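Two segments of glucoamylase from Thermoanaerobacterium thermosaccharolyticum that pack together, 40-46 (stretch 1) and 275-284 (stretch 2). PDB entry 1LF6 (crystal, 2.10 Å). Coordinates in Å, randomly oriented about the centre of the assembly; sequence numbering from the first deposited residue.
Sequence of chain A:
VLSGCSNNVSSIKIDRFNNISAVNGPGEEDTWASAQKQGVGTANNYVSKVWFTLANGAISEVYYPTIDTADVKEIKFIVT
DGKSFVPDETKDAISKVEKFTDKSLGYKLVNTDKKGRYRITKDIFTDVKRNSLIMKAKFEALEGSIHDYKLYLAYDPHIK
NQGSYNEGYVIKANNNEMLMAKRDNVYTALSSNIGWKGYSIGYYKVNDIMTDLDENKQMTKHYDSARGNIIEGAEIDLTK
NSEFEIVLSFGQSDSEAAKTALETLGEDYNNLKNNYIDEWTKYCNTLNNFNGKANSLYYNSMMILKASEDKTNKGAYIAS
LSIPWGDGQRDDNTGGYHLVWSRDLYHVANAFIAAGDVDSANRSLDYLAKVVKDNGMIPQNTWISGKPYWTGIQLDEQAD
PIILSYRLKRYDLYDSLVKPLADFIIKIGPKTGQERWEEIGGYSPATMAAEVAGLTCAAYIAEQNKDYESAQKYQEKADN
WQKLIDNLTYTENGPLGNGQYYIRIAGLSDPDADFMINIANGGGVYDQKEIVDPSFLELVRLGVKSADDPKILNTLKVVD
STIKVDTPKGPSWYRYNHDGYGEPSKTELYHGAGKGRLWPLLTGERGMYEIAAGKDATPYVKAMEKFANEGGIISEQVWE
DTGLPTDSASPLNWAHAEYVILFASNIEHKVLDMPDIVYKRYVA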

# COMPACT_ATOMS: atom_id res chain seq x y z
N VAL A 40 6.47 -6.94 2.17
CA VAL A 40 6.01 -6.14 3.30
C VAL A 40 5.63 -7.13 4.39
O VAL A 40 5.21 -8.25 4.09
CB VAL A 40 4.79 -5.26 2.94
CG1 VAL A 40 5.15 -4.32 1.79
CG2 VAL A 40 3.59 -6.14 2.56
N GLY A 41 5.78 -6.74 5.65
CA GLY A 41 5.43 -7.66 6.71
C GLY A 41 5.27 -7.06 8.09
O GLY A 41 5.61 -5.90 8.34
N THR A 42 4.75 -7.87 8.99
CA THR A 42 4.52 -7.48 10.37
C THR A 42 4.02 -8.74 11.07
O THR A 42 3.52 -9.66 10.41
CB THR A 42 3.45 -6.37 10.48
OG1 THR A 42 3.41 -5.87 11.82
CG2 THR A 42 2.09 -6.90 10.09
N ALA A 43 4.17 -8.81 12.38
CA ALA A 43 3.70 -9.97 13.11
C ALA A 43 2.19 -9.96 13.03
O ALA A 43 1.57 -8.89 13.03
CB ALA A 43 4.16 -9.91 14.57
N ASN A 44 1.59 -11.14 12.96
CA ASN A 44 0.14 -11.26 12.88
C ASN A 44 -0.51 -11.19 14.27
O ASN A 44 -1.20 -12.11 14.71
CB ASN A 44 -0.24 -12.55 12.14
CG ASN A 44 -1.73 -12.82 12.14
OD1 ASN A 44 -2.55 -11.91 12.05
ND2 ASN A 44 -2.09 -14.10 12.21
N ASN A 45 -0.26 -10.08 14.96
CA ASN A 45 -0.83 -9.83 16.28
C ASN A 45 -0.75 -8.34 16.55
O ASN A 45 -0.06 -7.61 15.83
CB ASN A 45 -0.09 -10.62 17.39
CG ASN A 45 1.37 -10.22 17.56
OD1 ASN A 45 2.27 -10.99 17.26
ND2 ASN A 45 1.59 -9.01 18.07
N TYR A 46 -1.45 -7.87 17.58
CA TYR A 46 -1.47 -6.45 17.90
C TYR A 46 -0.39 -5.99 18.87
O TYR A 46 -0.18 -4.79 19.06
CB TYR A 46 -2.85 -6.05 18.43
CG TYR A 46 -3.95 -6.21 17.40
CD1 TYR A 46 -4.83 -7.29 17.44
CD2 TYR A 46 -4.07 -5.30 16.35
CE1 TYR A 46 -5.81 -7.46 16.46
CE2 TYR A 46 -5.04 -5.46 15.36
CZ TYR A 46 -5.91 -6.53 15.42
OH TYR A 46 -6.87 -6.68 14.44
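Stretch 2, residues 275-284: NYIDEWTKYC

Stretch 2 is helical throughout, from Asn275 to Cys284, and continues a helix that begins earlier in the chain. Stretch 1 enters as a β-strand at Val40 and Gly41 and leaves as a loop from Ala43 onward. The strand and helix run nearly perpendicular, with an angle of 99° between their N-to-C directions and a closest axis approach of 11.1 Å. Across this distance the ends of Tyr276 and Trp280 reach the backbone of Thr42. The loop then comes closer: CA of Ala43 lies 6.3 Å from CA of Tyr276, and CA of Asn44 lies 5.8 Å from CA of Trp280. The register therefore advances one helical turn for one loop residue.

The contact is built from Tyr276, Glu279, Trp280 and Tyr283, the familiar spacing of one helical face. Tyr276 and Trp280 send their CA-to-CB bonds sideways, yet their rings reach back to the strand. Trp280, with chi1 at -90°, brings NE1 to 2.7 Å from Thr42 O and donates a hydrogen bond; the carbonyl lies at the edge of the indole, near its plane. Thr42 N gives a weak hydrogen bond to Tyr276 OH at 3.3 Å. Both bonds use the backbone of Thr42, whose CA-to-CB bond points away from the helix. Just before it, Gly41 CA comes within 3.9 Å of Tyr276 OH; an ideal CB here would sit 3.0 Å from that oxygen, a clash that the absent side chain avoids.

Asn44 is the densest point, with the largest area covered by the other stretch. Its CA-to-CB bond points toward the helix, and chi1 is t. Asn44 CB lies over one face of the Trp280 indole, 3.6 Å from the centroid of the six-membered ring and 11° off its normal, a CH-pi contact. Asn44 ND2 donates to Glu279 O at 2.9 Å and lies 3.3 Å from Tyr283 CB. The Glu279 carbonyl can take this bond while also accepting a weak helical bond from Tyr283 N. One side chain thus packs on an aromatic face and satisfies a backbone acceptor.

Beside it, Ala43 CA lies 3.8 Å from Tyr276 CE1, while the CA-to-CB bond of Ala43 points away overall. A water completes the joint, accepting from Asn44 N at 2.7 Å and donating to Tyr276 O at 3.1 Å and to Glu279 OE2 at 2.9 Å. The rule to read here is economical: rings meet the backbone of Thr42, and Asn44 makes the largest part of the loop's contact.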

# COMPACT_ATOMS: atom_id res chain seq x y z
N ASN A 275 7.84 -19.08 15.17
CA ASN A 275 6.68 -18.47 15.81
C ASN A 275 6.05 -17.44 14.88
O ASN A 275 4.83 -17.28 14.83
CB ASN A 275 7.08 -17.80 17.13
CG ASN A 275 7.45 -18.79 18.22
OD1 ASN A 275 7.90 -18.41 19.30
ND2 ASN A 275 7.25 -20.08 17.94
N TYR A 276 6.90 -16.72 14.16
CA TYR A 276 6.43 -15.70 13.23
C TYR A 276 5.63 -16.38 12.13
O TYR A 276 4.50 -15.98 11.83
CB TYR A 276 7.62 -14.95 12.62
CG TYR A 276 7.24 -13.85 11.65
CD1 TYR A 276 6.95 -12.56 12.09
CD2 TYR A 276 7.19 -14.10 10.28
CE1 TYR A 276 6.61 -11.54 11.19
CE2 TYR A 276 6.85 -13.09 9.37
CZ TYR A 276 6.57 -11.82 9.83
OH TYR A 276 6.24 -10.83 8.92
N ILE A 277 6.22 -17.43 11.56
CA ILE A 277 5.58 -18.19 10.49
C ILE A 277 4.28 -18.86 10.93
O ILE A 277 3.27 -18.79 10.23
CB ILE A 277 6.54 -19.27 9.93
CG1 ILE A 277 7.77 -18.59 9.31
CG2 ILE A 277 5.83 -20.14 8.91
CD1 ILE A 277 8.87 -19.56 8.91
N ASP A 278 4.30 -19.52 12.09
CA ASP A 278 3.12 -20.21 12.60
C ASP A 278 1.93 -19.27 12.78
O ASP A 278 0.80 -19.63 12.46
CB ASP A 278 3.41 -20.89 13.95
CG ASP A 278 4.42 -22.02 13.83
OD1 ASP A 278 4.41 -22.73 12.80
OD2 ASP A 278 5.22 -22.20 14.77
N GLU A 279 2.19 -18.08 13.30
CA GLU A 279 1.13 -17.11 13.53
C GLU A 279 0.44 -16.74 12.22
O GLU A 279 -0.79 -16.66 12.15
CB GLU A 279 1.68 -15.85 14.20
CG GLU A 279 0.87 -15.40 15.40
CD GLU A 279 1.45 -14.16 16.08
OE1 GLU A 279 0.92 -13.78 17.15
OE2 GLU A 279 2.42 -13.58 15.56
N TRP A 280 1.25 -16.52 11.18
CA TRP A 280 0.73 -16.17 9.87
C TRP A 280 0.04 -17.36 9.20
O TRP A 280 -0.97 -17.19 8.51
CB TRP A 280 1.86 -15.66 8.97
CG TRP A 280 2.06 -14.19 9.07
CD1 TRP A 280 3.19 -13.53 9.47
CD2 TRP A 280 1.09 -13.17 8.79
NE1 TRP A 280 2.98 -12.17 9.46
CE2 TRP A 280 1.69 -11.93 9.05
CE3 TRP A 280 -0.25 -13.20 8.35
CZ2 TRP A 280 1.02 -10.71 8.88
CZ3 TRP A 280 -0.92 -12.00 8.18
CH2 TRP A 280 -0.29 -10.77 8.45
N THR A 281 0.59 -18.55 9.39
CA THR A 281 0.03 -19.76 8.81
C THR A 281 -1.34 -20.02 9.42
O THR A 281 -2.29 -20.39 8.73
CB THR A 281 0.95 -20.97 9.06
OG1 THR A 281 2.25 -20.68 8.55
CG2 THR A 281 0.42 -22.21 8.36
N LYS A 282 -1.44 -19.81 10.73
CA LYS A 282 -2.68 -19.99 11.46
C LYS A 282 -3.78 -19.14 10.83
O LYS A 282 -4.92 -19.58 10.66
CB LYS A 282 -2.49 -19.58 12.92
CG LYS A 282 -3.75 -19.65 13.75
CD LYS A 282 -3.50 -19.10 15.14
CE LYS A 282 -4.75 -19.20 16.00
NZ LYS A 282 -4.48 -18.71 17.39
N TYR A 283 -3.44 -17.90 10.50
CA TYR A 283 -4.40 -17.00 9.89
C TYR A 283 -4.82 -17.47 8.50
O TYR A 283 -6.00 -17.49 8.19
CB TYR A 283 -3.84 -15.58 9.79
CG TYR A 283 -4.72 -14.68 8.97
CD1 TYR A 283 -4.33 -14.23 7.70
CD2 TYR A 283 -5.98 -14.29 9.43
CE1 TYR A 283 -5.17 -13.42 6.93
CE2 TYR A 283 -6.83 -13.49 8.67
CZ TYR A 283 -6.42 -13.06 7.42
OH TYR A 283 -7.24 -12.25 6.67
N CYS A 284 -3.85 -17.86 7.68
CA CYS A 284 -4.16 -18.32 6.33
C CYS A 284 -5.10 -19.52 6.35
O CYS A 284 -6.02 -19.60 5.53
CB CYS A 284 -2.88 -18.70 5.57
SG CYS A 284 -1.85 -17.29 5.11
O HOH W 1 3.17 -13.36 12.77